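Local coordinates for protein putative glycosyl hydrolase (Parabacteroides distasonis, PDB 4QHZ) that binds magnesium and, as a member of the 3-keto-disaccharide hydrolase family with a concanavalin-like fold, is probably a glycoside hydrolase, at residues S48-L53 / N240-E245; Q98-W103 / V167-Y172. One frame throughout, in Å; residues are numbered along the deposited sequence.

Interaction 1. Residues S48-L53 / N240-E245; sequences SDAIVL and NIWIRE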
loop_
_atom_site.group_PDB
_atom_site.type_symbol
_atom_site.label_atom_id
_atom_site.label_comp_id
_atom_site.label_asym_id
_atom_site.label_seq_id
_atom_site.Cartn_x
_atom_site.Cartn_y
_atom_site.Cartn_z
ATOM N N SER C 48 2.247 5.299 -29.582
ATOM C CA SER C 48 1.249 4.946 -30.597
ATOM C C SER C 48 -0.145 4.651 -30.030
ATOM O O SER C 48 -1.135 4.854 -30.719
ATOM C CB SER C 48 1.729 3.742 -31.407
ATOM O OG SER C 48 1.936 2.621 -30.562
ATOM N N ASP C 49 -0.219 4.206 -28.777
ATOM C CA ASP C 49 -1.504 3.910 -28.137
ATOM C C ASP C 49 -2.039 5.064 -27.276
ATOM O O ASP C 49 -3.053 4.916 -26.598
ATOM C CB ASP C 49 -1.388 2.640 -27.284
ATOM C CG ASP C 49 -0.533 2.831 -26.036
ATOM O OD1 ASP C 49 0.279 3.780 -25.984
ATOM O OD2 ASP C 49 -0.664 2.015 -25.107
ATOM N N ALA C 50 -1.367 6.209 -27.294
ATOM C CA ALA C 50 -1.795 7.348 -26.480
ATOM C C ALA C 50 -2.847 8.173 -27.204
ATOM O O ALA C 50 -2.863 8.241 -28.432
ATOM C CB ALA C 50 -0.605 8.220 -26.123
ATOM N N ILE C 51 -3.711 8.817 -26.428
ATOM C CA ILE C 51 -4.604 9.837 -26.951
ATOM C C ILE C 51 -3.844 11.162 -26.984
ATOM O O ILE C 51 -3.337 11.607 -25.964
ATOM C CB ILE C 51 -5.867 9.959 -26.089
ATOM C CG1 ILE C 51 -6.649 8.645 -26.119
ATOM C CG2 ILE C 51 -6.757 11.094 -26.573
ATOM C CD1 ILE C 51 -7.520 8.438 -24.899
ATOM N N VAL C 52 -3.743 11.771 -28.163
ATOM C CA VAL C 52 -3.071 13.057 -28.306
ATOM C C VAL C 52 -4.037 14.177 -27.945
ATOM O O VAL C 52 -4.960 14.463 -28.703
ATOM C CB VAL C 52 -2.534 13.278 -29.740
ATOM C CG1 VAL C 52 -1.879 14.644 -29.866
ATOM C CG2 VAL C 52 -1.544 12.184 -30.117
ATOM N N LEU C 53 -3.823 14.811 -26.797
ATOM C CA LEU C 53 -4.691 15.902 -26.352
ATOM C C LEU C 53 -4.273 17.252 -26.953
ATOM O O LEU C 53 -5.109 18.141 -27.148
ATOM C CB LEU C 53 -4.715 15.980 -24.823
ATOM C CG LEU C 53 -5.307 14.755 -24.114
ATOM C CD1 LEU C 53 -5.142 14.878 -22.609
ATOM C CD2 LEU C 53 -6.774 14.558 -24.471
ATOM N N ASN C 240 2.566 19.697 -26.193
ATOM C CA ASN C 240 2.836 18.263 -26.085
ATOM C C ASN C 240 2.081 17.588 -24.932
ATOM O O ASN C 240 2.683 17.130 -23.961
ATOM C CB ASN C 240 4.338 18.014 -25.956
ATOM C CG ASN C 240 4.703 16.538 -26.064
ATOM O OD1 ASN C 240 3.940 15.731 -26.600
ATOM N ND2 ASN C 240 5.872 16.180 -25.558
ATOM N N ILE C 241 0.757 17.535 -25.059
ATOM C CA ILE C 241 -0.077 16.888 -24.066
ATOM C C ILE C 241 -0.600 15.572 -24.629
ATOM O O ILE C 241 -1.270 15.557 -25.666
ATOM C CB ILE C 241 -1.260 17.775 -23.647
ATOM C CG1 ILE C 241 -0.763 19.191 -23.337
ATOM C CG2 ILE C 241 -1.977 17.163 -22.453
ATOM C CD1 ILE C 241 -1.845 20.147 -22.880
ATOM N N TRP C 242 -0.296 14.473 -23.947
ATOM C CA TRP C 242 -0.895 13.193 -24.291
ATOM C C TRP C 242 -1.227 12.388 -23.044
ATOM O O TRP C 242 -0.708 12.643 -21.962
ATOM C CB TRP C 242 0.002 12.382 -25.240
ATOM C CG TRP C 242 1.429 12.176 -24.811
ATOM C CD1 TRP C 242 2.502 12.921 -25.181
ATOM C CD2 TRP C 242 1.940 11.118 -23.988
ATOM N NE1 TRP C 242 3.652 12.413 -24.622
ATOM C CE2 TRP C 242 3.333 11.301 -23.890
ATOM C CE3 TRP C 242 1.355 10.038 -23.320
ATOM C CZ2 TRP C 242 4.150 10.455 -23.137
ATOM C CZ3 TRP C 242 2.168 9.189 -22.581
ATOM C CH2 TRP C 242 3.551 9.408 -22.493
ATOM N N ILE C 243 -2.116 11.424 -23.221
ATOM C CA ILE C 243 -2.612 10.619 -22.124
ATOM C C ILE C 243 -2.817 9.204 -22.638
ATOM O O ILE C 243 -3.276 9.006 -23.768
ATOM C CB ILE C 243 -3.917 11.211 -21.560
ATOM C CG1 ILE C 243 -4.359 10.475 -20.297
ATOM C CG2 ILE C 243 -5.034 11.180 -22.605
ATOM C CD1 ILE C 243 -5.365 11.260 -19.481
ATOM N N ARG C 244 -2.451 8.220 -21.829
ATOM C CA ARG C 244 -2.772 6.836 -22.170
ATOM C C ARG C 244 -3.360 6.142 -20.963
ATOM O O ARG C 244 -2.912 6.323 -19.833
ATOM C CB ARG C 244 -1.556 6.084 -22.726
ATOM C CG ARG C 244 -0.280 6.202 -21.934
ATOM C CD ARG C 244 0.902 5.690 -22.744
ATOM N NE ARG C 244 0.770 4.275 -23.102
ATOM C CZ ARG C 244 0.959 3.256 -22.263
ATOM N NH1 ARG C 244 1.288 3.461 -20.988
ATOM N NH2 ARG C 244 0.806 2.014 -22.696
ATOM N N GLU C 245 -4.420 5.387 -21.216
ATOM C CA GLU C 245 -5.188 4.779 -20.152
ATOM C C GLU C 245 -4.418 3.570 -19.658
ATOM O O GLU C 245 -3.806 2.867 -20.448
ATOM C CB GLU C 245 -6.578 4.399 -20.654
ATOM C CG GLU C 245 -7.331 5.587 -21.239
ATOM C CD GLU C 245 -8.796 5.300 -21.486
ATOM O OE1 GLU C 245 -9.539 5.105 -20.507
ATOM O OE2 GLU C 245 -9.203 5.274 -22.666
HETATM O O HOH W 1 -4.714 5.221 -24.063
#
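Ile-51 and Ile-243 face each other as an antiparallel hydrogen-bonded pair where the short strand 51-54 joins strand 237-245 in the concanavalin-like beta fold. Two backbone bonds close the pair: Ile-51 N reaches Ile-243 O at 2.7 Å, and Ile-243 N returns to Ile-51 O. Leu-53 N continues the ladder by donating to Ile-241 O. Where the pairing ends, a water bridges the strands, giving a proton to Asp-49 O and accepting one from Glu-245 N.

Branched side chains suit the apolar contacts, since their methyls reach across between the strands. Leu-53 CD1 lies 3.7 Å from Ile-243 CG2, and Ile-243 CG2 also touches Ile-51 CB at 3.8 Å. The CG2 branch of Ile-241 fits against Leu-53 CB. On the face that carries Val-52 and Trp-242, the small Ala-50 brings CB to 3.9 Å from Trp-242 CE3, while the indole NE1 bonds to Phe-44 O.

The charged contact is a side-on salt bridge. Bent at chi3 (-61°), Arg-244 donates from NE almost straight (171°) to Asp-49 OD1, 3.0 Å away, while NH1 bonds to Gln-98 OE1. Arginine suits here, with N-H groups for Gln-98 and both Asp-49 oxygens. An alanine in place of Arg-244 would probably leave the Asp-49 carboxylate without its cationic mate and Gln-98 OE1 without this donor. In the bridge's second bond, Arg-244 NH2 meets the syn lone pair of Asp-49 OD2 at 2.8 Å.

Interaction 2. Residues Q98-W103 / V167-Y172; sequences QMHIEW and VYDIIY. With EDO (1,2-ethanediol), chain H.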
loop_
_atom_site.group_PDB
_atom_site.type_symbol
_atom_site.label_atom_id
_atom_site.label_comp_id
_atom_site.label_asym_id
_atom_site.label_seq_id
_atom_site.Cartn_x
_atom_site.Cartn_y
_atom_site.Cartn_z
ATOM N N GLN C 98 -1.602 7.364 -17.489
ATOM C CA GLN C 98 -0.320 8.027 -17.545
ATOM C C GLN C 98 -0.491 9.232 -18.453
ATOM O O GLN C 98 -1.151 9.140 -19.479
ATOM C CB GLN C 98 0.714 7.075 -18.101
ATOM C CG GLN C 98 1.954 7.741 -18.631
ATOM C CD GLN C 98 2.895 6.773 -19.300
ATOM O OE1 GLN C 98 2.512 5.683 -19.729
ATOM N NE2 GLN C 98 4.141 7.176 -19.402
HETATM N N MSE C 99 0.118 10.352 -18.072
HETATM C CA MSE C 99 -0.065 11.625 -18.747
HETATM C C MSE C 99 1.218 12.380 -18.936
HETATM O O MSE C 99 2.097 12.331 -18.077
HETATM C CB MSE C 99 -0.903 12.473 -17.803
HETATM C CG MSE C 99 -2.006 13.216 -18.495
HETATM SE SE MSE C 99 -2.597 14.610 -17.232
HETATM C CE MSE C 99 -2.124 16.077 -18.462
ATOM N N HIS C 100 1.322 13.114 -20.043
ATOM C CA HIS C 100 2.461 13.978 -20.311
ATOM C C HIS C 100 1.953 15.377 -20.631
ATOM O O HIS C 100 0.966 15.532 -21.340
ATOM C CB HIS C 100 3.277 13.426 -21.475
ATOM C CG HIS C 100 4.555 14.165 -21.735
ATOM N ND1 HIS C 100 5.763 13.782 -21.192
ATOM C CD2 HIS C 100 4.816 15.254 -22.498
ATOM C CE1 HIS C 100 6.709 14.612 -21.594
ATOM N NE2 HIS C 100 6.162 15.511 -22.394
ATOM N N ILE C 101 2.621 16.396 -20.097
ATOM C CA ILE C 101 2.232 17.785 -20.344
ATOM C C ILE C 101 3.424 18.706 -20.089
ATOM O O ILE C 101 4.131 18.570 -19.091
ATOM C CB ILE C 101 1.003 18.205 -19.492
ATOM C CG1 ILE C 101 0.602 19.654 -19.776
ATOM C CG2 ILE C 101 1.262 18.035 -17.997
ATOM C CD1 ILE C 101 -0.776 20.011 -19.255
ATOM N N GLU C 102 3.632 19.645 -21.003
ATOM C CA GLU C 102 4.729 20.596 -20.914
ATOM C C GLU C 102 4.165 21.997 -20.846
ATOM O O GLU C 102 3.161 22.302 -21.497
ATOM C CB GLU C 102 5.660 20.436 -22.113
ATOM C CG GLU C 102 6.169 19.004 -22.255
ATOM C CD GLU C 102 7.238 18.820 -23.315
ATOM O OE1 GLU C 102 7.727 19.823 -23.890
ATOM O OE2 GLU C 102 7.583 17.645 -23.567
ATOM N N TRP C 103 4.791 22.842 -20.035
ATOM C CA TRP C 103 4.292 24.199 -19.819
ATOM C C TRP C 103 5.417 25.218 -19.664
ATOM O O TRP C 103 6.485 24.921 -19.119
ATOM C CB TRP C 103 3.358 24.256 -18.603
ATOM C CG TRP C 103 3.875 23.626 -17.352
ATOM C CD1 TRP C 103 3.801 22.311 -17.016
ATOM C CD2 TRP C 103 4.488 24.290 -16.239
ATOM N NE1 TRP C 103 4.363 22.102 -15.778
ATOM C CE2 TRP C 103 4.791 23.301 -15.280
ATOM C CE3 TRP C 103 4.846 25.614 -15.976
ATOM C CZ2 TRP C 103 5.421 23.600 -14.066
ATOM C CZ3 TRP C 103 5.478 25.912 -14.775
ATOM C CH2 TRP C 103 5.752 24.907 -13.831
ATOM N N VAL C 167 8.570 20.054 -17.911
ATOM C CA VAL C 167 8.001 18.805 -18.395
ATOM C C VAL C 167 7.410 18.019 -17.241
ATOM O O VAL C 167 8.116 17.698 -16.291
ATOM C CB VAL C 167 9.079 17.953 -19.090
ATOM C CG1 VAL C 167 8.496 16.636 -19.575
ATOM C CG2 VAL C 167 9.696 18.722 -20.246
ATOM N N TYR C 168 6.115 17.720 -17.322
ATOM C CA TYR C 168 5.466 16.846 -16.353
ATOM C C TYR C 168 5.205 15.476 -16.965
ATOM O O TYR C 168 4.690 15.371 -18.084
ATOM C CB TYR C 168 4.125 17.414 -15.874
ATOM C CG TYR C 168 4.135 18.435 -14.744
ATOM C CD1 TYR C 168 5.299 18.805 -14.073
ATOM C CD2 TYR C 168 2.936 18.999 -14.318
ATOM C CE1 TYR C 168 5.261 19.729 -13.030
ATOM C CE2 TYR C 168 2.887 19.909 -13.283
ATOM C CZ TYR C 168 4.049 20.268 -12.634
ATOM O OH TYR C 168 3.975 21.190 -11.607
ATOM N N ASP C 169 5.566 14.434 -16.221
ATOM C CA ASP C 169 5.084 13.079 -16.475
ATOM C C ASP C 169 4.352 12.629 -15.222
ATOM O O ASP C 169 4.883 12.731 -14.116
ATOM C CB ASP C 169 6.234 12.143 -16.837
ATOM C CG ASP C 169 6.726 12.366 -18.254
ATOM O OD1 ASP C 169 5.949 12.096 -19.193
ATOM O OD2 ASP C 169 7.871 12.841 -18.440
ATOM N N ILE C 170 3.119 12.161 -15.404
ATOM C CA ILE C 170 2.200 11.905 -14.302
ATOM C C ILE C 170 1.613 10.502 -14.438
ATOM O O ILE C 170 1.139 10.136 -15.510
ATOM C CB ILE C 170 1.062 12.937 -14.290
ATOM C CG1 ILE C 170 1.619 14.329 -13.974
ATOM C CG2 ILE C 170 -0.015 12.542 -13.289
ATOM C CD1 ILE C 170 0.643 15.471 -14.207
ATOM N N ILE C 171 1.682 9.724 -13.363
ATOM C CA ILE C 171 1.090 8.396 -13.326
ATOM C C ILE C 171 0.049 8.404 -12.221
ATOM O O ILE C 171 0.377 8.703 -11.073
ATOM C CB ILE C 171 2.135 7.298 -13.060
ATOM C CG1 ILE C 171 3.298 7.413 -14.054
ATOM C CG2 ILE C 171 1.483 5.918 -13.140
ATOM C CD1 ILE C 171 4.463 6.486 -13.755
ATOM N N TYR C 172 -1.191 8.073 -12.575
ATOM C CA TYR C 172 -2.332 8.239 -11.689
ATOM C C TYR C 172 -3.163 6.967 -11.580
ATOM O O TYR C 172 -3.502 6.340 -12.589
ATOM C CB TYR C 172 -3.216 9.373 -12.203
ATOM C CG TYR C 172 -4.461 9.618 -11.385
ATOM C CD1 TYR C 172 -4.406 10.331 -10.191
ATOM C CD2 TYR C 172 -5.698 9.144 -11.812
ATOM C CE1 TYR C 172 -5.551 10.571 -9.450
ATOM C CE2 TYR C 172 -6.846 9.367 -11.078
ATOM C CZ TYR C 172 -6.771 10.082 -9.901
ATOM O OH TYR C 172 -7.909 10.310 -9.170
HETATM C C1 EDO H . 10.674 11.011 -17.331
HETATM O O1 EDO H . 9.957 12.210 -17.018
HETATM C C2 EDO H . 9.878 10.221 -18.358
HETATM O O2 EDO H . 10.439 8.910 -18.493
HETATM O O HOH W 2 3.969 10.267 -18.481
#
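With CG anti to the backbone N (chi1 -174°), the His-100 imidazole lies where Asp-169 can reach it from the facing strand; Asp-169 holds its own CG beside its backbone N (chi1 -75°). His-100 ND1 donates to Asp-169 OD1 at 2.6 Å, arriving from above the carboxylate plane, whereas NE2 gives an almost straight bond (176°) to the anti lone pair of Glu-102 OE2. Two carboxylates thus fix the ring's rotation, and histidine suits the place because it offers an N-H to each. Val-167 CG1 packs 3.4 Å from His-100 CE1.

On the sheet face of Ile-101 and Tyr-168, Trp-103 makes an edge-to-face contact: its NE1 stands 3.5 Å above the centre of the Tyr-168 ring. Ile-101 CG2 lies 3.6 Å from Tyr-168 CB. Paired backbone bonds at Met-99 with Ile-170 and Ile-101 with Tyr-168 hold the antiparallel register. Asp-169 OD2 takes a bond from a 1,2-ethanediol, probably a crystallisation additive, that also binds Asp-169 of the second subunit.

Strand 237-245 flanks strand 97-104, with the Trp-242 ring nearly parallel to that of His-100, while strands 119-123 and 127-131 of the other sheet pack on Tyr-168 through Ile-121, Val-129 and Val-131.

After an N-terminal stretch, the chain reaches 48-53, whose partner 240-245 comes almost at the C terminus, so interaction 1 closes a loop of 186 residues. Within that loop, strand 97-104 supplies 98-103, and after 63 further residues 167-172 returns to close interaction 2; the smaller loop is therefore enclosed by the larger, and the two do not cross. Strands 237-245 and 97-104 are neighbours, which puts 51-54, 237-245, 97-104 and 165-177 side by side in that order across one antiparallel sheet. The strands of the second sheet that carry Ser-119 and Glu-128 of the magnesium site also arise within the smaller loop.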